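Domain of Unknown Function with an Immunoglobulin-like Beta-sandwich Fold (Bacteroides vulgatus ATCC 8482, PDB 3D33) is of unknown function, but folds as an immunoglobulin-like beta-sandwich of the DUF3244 family. Local coordinates at residues A[83-86]-A[87-91]. Residues are numbered along the deposited sequence; the frame is centred on the assembly and turned at random.
Sequences NFPA and EEYKL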
loop_
_atom_site.group_PDB
_atom_site.type_symbol
_atom_site.label_atom_id
_atom_site.label_comp_id
_atom_site.label_asym_id
_atom_site.label_seq_id
_atom_site.Cartn_x
_atom_site.Cartn_y
_atom_site.Cartn_z
ATOM N N ASN A 83 2.716 -8.661 12.767
ATOM C CA ASN A 83 3.623 -9.817 12.787
ATOM C C ASN A 83 4.729 -9.753 11.724
ATOM O O ASN A 83 5.436 -10.726 11.509
ATOM C CB ASN A 83 2.821 -11.105 12.699
ATOM C CG ASN A 83 1.799 -11.212 13.813
ATOM O OD1 ASN A 83 0.592 -11.254 13.559
ATOM N ND2 ASN A 83 2.272 -11.210 15.047
ATOM N N PHE A 84 4.903 -8.598 11.087
ATOM C CA PHE A 84 6.117 -8.372 10.334
ATOM C C PHE A 84 7.264 -8.068 11.280
ATOM O O PHE A 84 7.081 -7.371 12.278
ATOM C CB PHE A 84 6.000 -7.202 9.366
ATOM C CG PHE A 84 4.915 -7.310 8.324
ATOM C CD1 PHE A 84 4.275 -8.501 8.017
ATOM C CD2 PHE A 84 4.592 -6.187 7.585
ATOM C CE1 PHE A 84 3.290 -8.534 7.014
ATOM C CE2 PHE A 84 3.626 -6.212 6.616
ATOM C CZ PHE A 84 2.957 -7.404 6.338
ATOM N N PRO A 85 8.478 -8.576 10.974
ATOM C CA PRO A 85 9.633 -8.166 11.758
ATOM C C PRO A 85 9.850 -6.662 11.777
ATOM O O PRO A 85 9.511 -5.962 10.825
ATOM C CB PRO A 85 10.806 -8.852 11.027
ATOM C CG PRO A 85 10.197 -10.063 10.452
ATOM C CD PRO A 85 8.848 -9.604 9.981
ATOM N N ALA A 86 10.426 -6.188 12.873
ATOM C CA ALA A 86 10.858 -4.806 12.984
ATOM C C ALA A 86 11.873 -4.517 11.870
ATOM O O ALA A 86 12.948 -5.106 11.814
ATOM C CB ALA A 86 11.477 -4.562 14.366
ATOM N N GLU A 87 11.521 -3.615 10.971
ATOM C CA GLU A 87 12.300 -3.395 9.760
ATOM C C GLU A 87 11.587 -2.281 8.979
ATOM O O GLU A 87 10.416 -1.976 9.273
ATOM C CB GLU A 87 12.333 -4.685 8.904
ATOM C CG GLU A 87 13.277 -4.666 7.706
ATOM C CD GLU A 87 14.641 -4.157 8.085
ATOM O OE1 GLU A 87 15.434 -4.944 8.633
ATOM O OE2 GLU A 87 14.899 -2.961 7.851
ATOM N N GLU A 88 12.278 -1.688 7.999
ATOM C CA GLU A 88 11.622 -0.805 7.036
ATOM C C GLU A 88 11.119 -1.631 5.878
ATOM O O GLU A 88 11.790 -2.590 5.445
ATOM C CB GLU A 88 12.556 0.276 6.507
ATOM C CG GLU A 88 11.853 1.267 5.593
ATOM C CD GLU A 88 12.747 2.410 5.203
ATOM O OE1 GLU A 88 13.932 2.150 4.942
ATOM O OE2 GLU A 88 12.262 3.556 5.168
ATOM N N TYR A 89 9.944 -1.237 5.379
ATOM C CA TYR A 89 9.262 -1.905 4.285
ATOM C C TYR A 89 8.958 -0.940 3.157
ATOM O O TYR A 89 8.623 0.218 3.405
ATOM C CB TYR A 89 7.932 -2.525 4.774
ATOM C CG TYR A 89 8.201 -3.637 5.736
ATOM C CD1 TYR A 89 8.428 -4.920 5.282
ATOM C CD2 TYR A 89 8.348 -3.390 7.106
ATOM C CE1 TYR A 89 8.755 -5.926 6.149
ATOM C CE2 TYR A 89 8.658 -4.410 8.008
ATOM C CZ TYR A 89 8.865 -5.688 7.518
ATOM O OH TYR A 89 9.214 -6.715 8.381
ATOM N N LYS A 90 9.047 -1.439 1.935
ATOM C CA LYS A 90 8.551 -0.738 0.722
ATOM C C LYS A 90 7.140 -1.208 0.431
ATOM O O LYS A 90 6.873 -2.412 0.396
ATOM C CB LYS A 90 9.437 -1.059 -0.485
ATOM C CG LYS A 90 8.999 -0.404 -1.765
ATOM C CD LYS A 90 9.938 -0.630 -2.937
ATOM C CE LYS A 90 10.015 -2.106 -3.330
ATOM N NZ LYS A 90 10.880 -2.371 -4.542
ATOM N N LEU A 91 6.259 -0.235 0.235
ATOM C CA LEU A 91 4.883 -0.454 -0.135
ATOM C C LEU A 91 4.644 -0.014 -1.572
ATOM O O LEU A 91 4.963 1.114 -1.946
ATOM C CB LEU A 91 3.976 0.344 0.789
ATOM C CG LEU A 91 2.502 0.384 0.471
ATOM C CD1 LEU A 91 1.887 -0.980 0.608
ATOM C CD2 LEU A 91 1.739 1.413 1.362
#
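Tyr-89 reaches back along the chain and ties its hydroxyl to the backbone of Pro-85, four residues earlier. Tyr-89 OH donates to Pro-85 O at 2.6 Å, a short bond. The hydroxyl meets the oxygen at a C=O...donor angle of 127°, a little off the carbonyl plane. The oxygen itself lies at the edge of the tyrosine ring, in its plane. The first torsion of Tyr-89 sets CG anti to the carbonyl carbon and beside the backbone N (chi1 -67°), which lets the hydroxyl come to Pro-85 O.

This is a tyrosine corner, a motif familiar from Greek-key and immunoglobulin-like sandwiches. Here it ties the loop that leaves strand 76-80 in one sheet to the first part of strand 87-96 in the other.

Carbon atoms pack round the same hydroxyl. Pro-85 CD makes a close carbon-to-oxygen approach of 3.3 Å to Tyr-89 OH, and the proline side chain crosses the tyrosine at about a right angle. The apolar contact is between Phe-84 CB and Tyr-89 CZ, at 3.7 Å. Phe-84 CD2 sits over the centre of one tyrosine face. The two rings are oblique, with planes at 44° and centroids 5.4 Å apart. Both side chains also touch Val-64 of strand 63-69. A phenylalanine in place of Tyr-89 would probably leave Pro-85 O without its hydroxyl donor and the loop less firmly held.

Polar groups next to the corner add a local bond. The Glu-87 side chain bends at its second torsion, and OE2 accepts from Glu-88 N at 2.9 Å, on its anti side and well out of the carboxylate plane. On the loop, Phe-84 O takes a hydrogen bond from Lys-107 NZ of strand 100-107.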